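PDB 4O5H: phenylacetaldehyde dehydrogenase from Burkholderia cenocepacia, which probably oxidises phenylacetaldehyde to phenylacetate with NAD+ as the electron acceptor, as a member of the aldehyde dehydrogenase family. Local coordinates for residues Val58-Pro63 with Thr213-Leu218; Ser288-Leu293 with Ser445-Asp450. One frame throughout, in Å; residues are numbered along the deposited sequence.

Contact 1 (Val58-Pro63 with Thr213-Leu218)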
ATOM      1  N   VAL A  58       4.433  39.769   5.850  1.00 18.00           N
ATOM      2  CA  VAL A  58       5.450  38.908   5.289  1.00 18.14           C
ATOM      3  C   VAL A  58       6.660  38.865   6.214  1.00 18.10           C
ATOM      4  O   VAL A  58       7.173  39.895   6.582  1.00 19.79           O
ATOM      5  CB  VAL A  58       5.893  39.435   3.927  1.00 19.19           C
ATOM      6  CG1 VAL A  58       7.083  38.657   3.427  1.00 18.59           C
ATOM      7  CG2 VAL A  58       4.735  39.340   2.936  1.00 19.79           C
ATOM      8  N   ILE A  59       7.099  37.694   6.619  1.00 17.39           N
ATOM      9  CA  ILE A  59       8.244  37.560   7.507  1.00 18.01           C
ATOM     10  C   ILE A  59       9.493  36.995   6.814  1.00 17.87           C
ATOM     11  O   ILE A  59      10.564  36.991   7.402  1.00 18.45           O
ATOM     12  CB  ILE A  59       7.900  36.688   8.765  1.00 18.20           C
ATOM     13  CG1 ILE A  59       7.330  35.316   8.375  1.00 17.85           C
ATOM     14  CG2 ILE A  59       6.895  37.426   9.628  1.00 18.76           C
ATOM     15  CD1 ILE A  59       7.231  34.293   9.492  1.00 17.86           C
ATOM     16  N   ALA A  60       9.323  36.414   5.636  1.00 17.09           N
ATOM     17  CA  ALA A  60      10.399  35.758   4.924  1.00 17.08           C
ATOM     18  C   ALA A  60       9.939  35.508   3.505  1.00 16.97           C
ATOM     19  O   ALA A  60       8.761  35.631   3.199  1.00 16.62           O
ATOM     20  CB  ALA A  60      10.782  34.412   5.578  1.00 16.54           C
ATOM     21  N   ARG A  61      10.889  35.099   2.673  1.00 17.84           N
ATOM     22  CA  ARG A  61      10.625  34.603   1.337  1.00 18.53           C
ATOM     23  C   ARG A  61      11.444  33.344   1.091  1.00 17.18           C
ATOM     24  O   ARG A  61      12.579  33.241   1.525  1.00 16.78           O
ATOM     25  CB  ARG A  61      11.004  35.655   0.323  1.00 22.23           C
ATOM     26  CG  ARG A  61      10.312  36.994   0.556  1.00 25.01           C
ATOM     27  CD  ARG A  61      10.834  38.043  -0.387  1.00 29.21           C
ATOM     28  NE  ARG A  61      10.288  37.869  -1.723  1.00 33.60           N
ATOM     29  CZ  ARG A  61      10.710  38.534  -2.809  1.00 40.28           C
ATOM     30  NH1 ARG A  61      11.704  39.437  -2.726  1.00 41.16           N
ATOM     31  NH2 ARG A  61      10.133  38.297  -3.996  1.00 40.53           N
ATOM     32  N   VAL A  62      10.871  32.386   0.390  1.00 16.17           N
ATOM     33  CA  VAL A  62      11.586  31.139   0.062  1.00 15.26           C
ATOM     34  C   VAL A  62      11.500  30.881  -1.444  1.00 15.51           C
ATOM     35  O   VAL A  62      10.625  31.452  -2.121  1.00 16.01           O
ATOM     36  CB  VAL A  62      11.047  29.929   0.844  1.00 13.86           C
ATOM     37  CG1 VAL A  62      11.148  30.186   2.342  1.00 13.67           C
ATOM     38  CG2 VAL A  62       9.629  29.577   0.423  1.00 13.89           C
ATOM     39  N   PRO A  63      12.382  30.011  -1.983  1.00 14.81           N
ATOM     40  CA  PRO A  63      12.265  29.705  -3.381  1.00 15.40           C
ATOM     41  C   PRO A  63      10.935  29.086  -3.771  1.00 15.78           C
ATOM     42  O   PRO A  63      10.378  28.276  -3.024  1.00 14.14           O
ATOM     43  CB  PRO A  63      13.409  28.736  -3.639  1.00 15.36           C
ATOM     44  CG  PRO A  63      14.425  29.120  -2.599  1.00 15.44           C
ATOM     45  CD  PRO A  63      13.555  29.372  -1.393  1.00 14.59           C
ATOM     46  N   THR A 213       3.912  26.842   4.950  1.00 11.21           N
ATOM     47  CA  THR A 213       4.790  26.658   6.140  1.00 10.87           C
ATOM     48  C   THR A 213       6.140  26.006   5.798  1.00 10.64           C
ATOM     49  O   THR A 213       6.406  24.845   6.168  1.00 10.51           O
ATOM     50  CB  THR A 213       4.102  25.779   7.190  1.00 10.73           C
ATOM     51  OG1 THR A 213       3.688  24.537   6.597  1.00 10.36           O
ATOM     52  CG2 THR A 213       2.844  26.474   7.778  1.00 11.06           C
ATOM     53  N   PRO A 214       6.998  26.732   5.066  1.00 10.65           N
ATOM     54  CA  PRO A 214       8.277  26.152   4.624  1.00 10.39           C
ATOM     55  C   PRO A 214       9.419  26.286   5.622  1.00 10.32           C
ATOM     56  O   PRO A 214      10.415  25.579   5.501  1.00 10.18           O
ATOM     57  CB  PRO A 214       8.617  26.986   3.418  1.00 10.62           C
ATOM     58  CG  PRO A 214       8.062  28.347   3.762  1.00 11.10           C
ATOM     59  CD  PRO A 214       6.768  28.073   4.487  1.00 10.90           C
ATOM     60  N   LEU A 215       9.285  27.143   6.626  1.00 10.42           N
ATOM     61  CA  LEU A 215      10.477  27.573   7.377  1.00 10.59           C
ATOM     62  C   LEU A 215      11.087  26.528   8.283  1.00 10.29           C
ATOM     63  O   LEU A 215      12.326  26.405   8.311  1.00 10.37           O
ATOM     64  CB  LEU A 215      10.202  28.839   8.162  1.00 11.12           C
ATOM     65  CG  LEU A 215       9.874  30.088   7.327  1.00 11.53           C
ATOM     66  CD1 LEU A 215       9.616  31.274   8.238  1.00 12.02           C
ATOM     67  CD2 LEU A 215      10.984  30.425   6.336  1.00 11.62           C
ATOM     68  N   SER A 216      10.279  25.801   9.063  1.00  9.76           N
ATOM     69  CA  SER A 216      10.885  24.854  10.029  1.00  9.55           C
ATOM     70  C   SER A 216      11.607  23.708   9.300  1.00  9.17           C
ATOM     71  O   SER A 216      12.623  23.209   9.777  1.00  8.83           O
ATOM     72  CB  SER A 216       9.879  24.355  11.070  1.00  9.63           C
ATOM     73  OG  SER A 216       8.794  23.679  10.457  1.00  9.51           O
ATOM     74  N   ALA A 217      11.104  23.356   8.122  1.00  8.88           N
ATOM     75  CA  ALA A 217      11.754  22.313   7.307  1.00  8.80           C
ATOM     76  C   ALA A 217      13.131  22.759   6.805  1.00  9.06           C
ATOM     77  O   ALA A 217      14.070  21.986   6.846  1.00  9.03           O
ATOM     78  CB  ALA A 217      10.871  21.921   6.143  1.00  8.67           C
ATOM     79  N   LEU A 218      13.249  24.027   6.403  1.00  9.50           N
ATOM     80  CA  LEU A 218      14.527  24.576   6.014  1.00  9.89           C
ATOM     81  C   LEU A 218      15.488  24.574   7.203  1.00 10.21           C
ATOM     82  O   LEU A 218      16.635  24.225   7.023  1.00 10.31           O
ATOM     83  CB  LEU A 218      14.406  25.981   5.392  1.00 10.09           C
ATOM     84  CG  LEU A 218      13.590  25.980   4.068  1.00 10.04           C
ATOM     85  CD1 LEU A 218      13.457  27.379   3.534  1.00 10.26           C
ATOM     86  CD2 LEU A 218      14.244  25.085   3.012  1.00  9.97           C
TER

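Contact 2 (Ser288-Leu293 with Ser445-Asp450)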
ATOM      1  N   SER A 288     -13.674  12.678  12.275  1.00 12.71           N
ATOM      2  CA  SER A 288     -13.599  11.709  13.340  1.00 12.87           C
ATOM      3  C   SER A 288     -14.670  11.959  14.385  1.00 12.87           C
ATOM      4  O   SER A 288     -14.886  13.110  14.807  1.00 13.50           O
ATOM      5  CB  SER A 288     -12.240  11.783  14.014  1.00 12.99           C
ATOM      6  OG  SER A 288     -11.186  11.546  13.082  1.00 14.09           O
ATOM      7  N   PRO A 289     -15.359  10.899  14.818  1.00 12.73           N
ATOM      8  CA  PRO A 289     -16.423  11.069  15.821  1.00 12.67           C
ATOM      9  C   PRO A 289     -15.904  10.897  17.231  1.00 12.87           C
ATOM     10  O   PRO A 289     -14.955  10.178  17.456  1.00 12.34           O
ATOM     11  CB  PRO A 289     -17.369   9.930  15.506  1.00 12.83           C
ATOM     12  CG  PRO A 289     -16.493   8.851  14.966  1.00 12.67           C
ATOM     13  CD  PRO A 289     -15.398   9.565  14.203  1.00 12.45           C
ATOM     14  N   VAL A 290     -16.598  11.522  18.175  1.00 13.33           N
ATOM     15  CA  VAL A 290     -16.328  11.441  19.584  1.00 13.75           C
ATOM     16  C   VAL A 290     -17.613  10.943  20.222  1.00 14.20           C
ATOM     17  O   VAL A 290     -18.654  11.625  20.161  1.00 14.70           O
ATOM     18  CB  VAL A 290     -16.019  12.848  20.106  1.00 14.24           C
ATOM     19  CG1 VAL A 290     -15.880  12.853  21.619  1.00 14.69           C
ATOM     20  CG2 VAL A 290     -14.760  13.395  19.443  1.00 14.04           C
ATOM     21  N   ILE A 291     -17.570   9.768  20.822  1.00 13.88           N
ATOM     22  CA  ILE A 291     -18.771   9.147  21.391  1.00 14.26           C
ATOM     23  C   ILE A 291     -18.715   9.200  22.898  1.00 14.21           C
ATOM     24  O   ILE A 291     -17.829   8.625  23.501  1.00 13.84           O
ATOM     25  CB  ILE A 291     -18.861   7.690  20.949  1.00 14.28           C
ATOM     26  CG1 ILE A 291     -18.927   7.607  19.426  1.00 14.37           C
ATOM     27  CG2 ILE A 291     -20.068   6.990  21.578  1.00 14.74           C
ATOM     28  CD1 ILE A 291     -18.802   6.177  18.919  1.00 14.80           C
ATOM     29  N   VAL A 292     -19.674   9.876  23.497  1.00 14.85           N
ATOM     30  CA  VAL A 292     -19.727  10.012  24.949  1.00 15.17           C
ATOM     31  C   VAL A 292     -20.844   9.174  25.540  1.00 15.55           C
ATOM     32  O   VAL A 292     -22.039   9.414  25.291  1.00 15.46           O
ATOM     33  CB  VAL A 292     -19.909  11.492  25.331  1.00 15.47           C
ATOM     34  CG1 VAL A 292     -19.902  11.667  26.859  1.00 15.77           C
ATOM     35  CG2 VAL A 292     -18.798  12.330  24.669  1.00 15.02           C
ATOM     36  N   LEU A 293     -20.453   8.198  26.356  1.00 15.83           N
ATOM     37  CA  LEU A 293     -21.420   7.307  27.009  1.00 16.02           C
ATOM     38  C   LEU A 293     -21.963   7.929  28.298  1.00 16.82           C
ATOM     39  O   LEU A 293     -21.359   8.843  28.847  1.00 16.95           O
ATOM     40  CB  LEU A 293     -20.798   5.929  27.255  1.00 15.72           C
ATOM     41  CG  LEU A 293     -20.283   5.209  26.008  1.00 15.33           C
ATOM     42  CD1 LEU A 293     -19.865   3.780  26.313  1.00 15.29           C
ATOM     43  CD2 LEU A 293     -21.311   5.234  24.873  1.00 15.39           C
ATOM     44  N   SER A 445     -13.042   8.588  19.116  1.00 10.10           N
ATOM     45  CA  SER A 445     -12.876   8.313  20.536  1.00 10.43           C
ATOM     46  C   SER A 445     -14.184   7.937  21.232  1.00 10.89           C
ATOM     47  O   SER A 445     -15.281   8.275  20.773  1.00 11.36           O
ATOM     48  CB  SER A 445     -12.181   9.468  21.280  1.00 10.25           C
ATOM     49  OG  SER A 445     -12.952  10.677  21.241  1.00 10.30           O
ATOM     50  N   ILE A 446     -14.017   7.246  22.344  1.00 11.07           N
ATOM     51  CA  ILE A 446     -15.069   6.806  23.214  1.00 11.56           C
ATOM     52  C   ILE A 446     -14.751   7.323  24.613  1.00 11.86           C
ATOM     53  O   ILE A 446     -13.605   7.172  25.079  1.00 11.56           O
ATOM     54  CB  ILE A 446     -15.089   5.282  23.276  1.00 11.65           C
ATOM     55  CG1 ILE A 446     -15.291   4.676  21.891  1.00 11.53           C
ATOM     56  CG2 ILE A 446     -16.186   4.831  24.206  1.00 12.33           C
ATOM     57  CD1 ILE A 446     -14.917   3.206  21.841  1.00 11.48           C
ATOM     58  N   TRP A 447     -15.736   7.917  25.282  1.00 12.35           N
ATOM     59  CA  TRP A 447     -15.568   8.485  26.611  1.00 12.89           C
ATOM     60  C   TRP A 447     -16.479   7.692  27.541  1.00 13.38           C
ATOM     61  O   TRP A 447     -17.698   7.819  27.436  1.00 14.01           O
ATOM     62  CB  TRP A 447     -15.879  10.022  26.610  1.00 13.37           C
ATOM     63  CG  TRP A 447     -14.822  10.689  25.795  1.00 13.10           C
ATOM     64  CD1 TRP A 447     -14.695  10.642  24.450  1.00 12.75           C
ATOM     65  CD2 TRP A 447     -13.681  11.406  26.287  1.00 13.15           C
ATOM     66  NE1 TRP A 447     -13.571  11.321  24.059  1.00 12.63           N
ATOM     67  CE2 TRP A 447     -12.926  11.790  25.171  1.00 12.80           C
ATOM     68  CE3 TRP A 447     -13.249  11.779  27.564  1.00 13.50           C
ATOM     69  CZ2 TRP A 447     -11.731  12.496  25.273  1.00 12.68           C
ATOM     70  CZ3 TRP A 447     -12.083  12.478  27.670  1.00 13.41           C
ATOM     71  CH2 TRP A 447     -11.327  12.836  26.516  1.00 13.07           C
ATOM     72  N   SER A 448     -15.874   6.929  28.462  1.00 13.22           N
ATOM     73  CA  SER A 448     -16.560   6.011  29.363  1.00 13.93           C
ATOM     74  C   SER A 448     -15.553   5.341  30.295  1.00 13.84           C
ATOM     75  O   SER A 448     -14.336   5.396  30.039  1.00 13.46           O
ATOM     76  CB  SER A 448     -17.251   4.915  28.558  1.00 13.82           C
ATOM     77  OG  SER A 448     -17.995   4.045  29.387  1.00 14.19           O
ATOM     78  N   ASN A 449     -16.050   4.767  31.370  1.00 14.15           N
ATOM     79  CA  ASN A 449     -15.253   3.937  32.275  1.00 14.38           C
ATOM     80  C   ASN A 449     -15.884   2.529  32.386  1.00 14.56           C
ATOM     81  O   ASN A 449     -15.490   1.728  33.216  1.00 14.51           O
ATOM     82  CB  ASN A 449     -15.141   4.585  33.661  1.00 15.07           C
ATOM     83  CG  ASN A 449     -14.099   3.911  34.555  1.00 15.36           C
ATOM     84  OD1 ASN A 449     -12.969   3.673  34.143  1.00 14.89           O
ATOM     85  ND2 ASN A 449     -14.506   3.566  35.780  1.00 16.11           N
ATOM     86  N   ASP A 450     -16.789   2.225  31.450  1.00 14.53           N
ATOM     87  CA  ASP A 450     -17.548   0.982  31.400  1.00 14.71           C
ATOM     88  C   ASP A 450     -16.773  -0.026  30.505  1.00 14.01           C
ATOM     89  O   ASP A 450     -16.860   0.034  29.301  1.00 13.37           O
ATOM     90  CB  ASP A 450     -18.923   1.313  30.779  1.00 15.12           C
ATOM     91  CG  ASP A 450     -19.876   0.112  30.704  1.00 15.67           C
ATOM     92  OD1 ASP A 450     -19.501  -1.066  30.616  1.00 15.28           O
ATOM     93  OD2 ASP A 450     -21.066   0.386  30.671  1.00 16.74           O
TER

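Contact 1 (Val58-Pro63 with Thr213-Leu218)
Val62 meets three residues of the 213-218 segment, and its two methyls divide the work. CG1 stands anti to the carbonyl carbon, beside the backbone N (chi1 -58°), and touches Leu218 CD1 at 3.8 Å, Pro214 CG at 3.9 Å and Leu215 CD2 at 4.0 Å. The other methyl, CG2, rests against the proline ring, 3.9 Å from Pro214 CG. The ring's CG thus sits against both tips of the valine fork. On the Pro214 side the sodium ion, bound by Val51, Asp119 and Asp212, is about 5 Å from the proline side chain.

Leu215 reaches the strand with the end of its side chain, and its two methyls part there. CD2 turns to Val62 and to Ala60, whose CB is 4.1 Å from it, while CD1 meets Ile59 CD1 at 4.0 Å. On Ile59 the CA-CB bond does not aim at the helix. Its chi1 of 54° sets CG1 between the backbone N and the carbonyl carbon, and chi2 of 168° then carries CD1 across to the leucine. All the contacts pair methyls with methyls, except where the Val62 methyls meet ring carbons of Pro214.

Two residues, Ile59 and Ala60, stand opposite the single Val50, a classic beta bulge in the antiparallel pair of strands 47-52 and 57-63. That hairpin lies over the first turn of helix 215-227, and helix 109-120 packs beside the junction, with Leu118 on Ile59, Ile115 on Leu215 and Asp119 accepting a hydrogen bond from Leu215 N.

Contact 2 (Ser288-Leu293 with Ser445-Asp450)
Val290 holds CG1 anti to its backbone N (chi1 174°), and Trp447 holds CG beside its own (chi1 -67°), which brings the valine methyl and the indole together across the two strands. A chi2 of 73° sets Trp447 CD1 on the side of Val290 CG1, and the adjoining NE1 donates to Ser445 OG at 3.0 Å, the oxygen lying close to the ring plane. His471 ND1 is a second hydrogen-bond partner of that hydroxyl. Val290 CG1 is 3.7 Å from Trp447 NE1, approaching the indole obliquely, and Val292 CG2 meets Trp447 CB further along the same face.

The backbones run parallel in the mixed sheet of what is probably the catalytic domain of the aldehyde dehydrogenase fold; 288-292 lies between 320-326 and 443-447, with edge strand 465-468 beyond. Ile291 uses both its N and its O here, as do Ser445 and Trp447: its N donates to Ser445 O at 2.7 Å and its O accepts from Trp447 N at 2.8 Å.

Past the strand ends, Leu293 CD1 packs 3.6 Å from Ser448 OG. This hydroxyl accepts from Asp450 N in an ST turn and also bonds Asp295, while the Asp450 side chain caps helix 451-457, OD1 bonding Ala453 N.

Both contacts are buried, yet they join different kinds of element. Contact 1 sets a two-stranded hairpin on a helix start by carbon contacts alone, whereas contact 2 joins two strands of one sheet through their main chains, with side chains adding to the pairing on its faces. The polar groups differ accordingly: near contact 1 polar bonds lead out of it, for example to Asp119 of the sodium site, while in contact 2 the bonds across are main-chain, and an indole-to-serine bond within segment 445-450 packs against Val290. The centres lie 39 Å apart, on opposite sides of the chain's centre, and the segments share no helix or strand. Along the sequence, contact 1 closes before contact 2 opens.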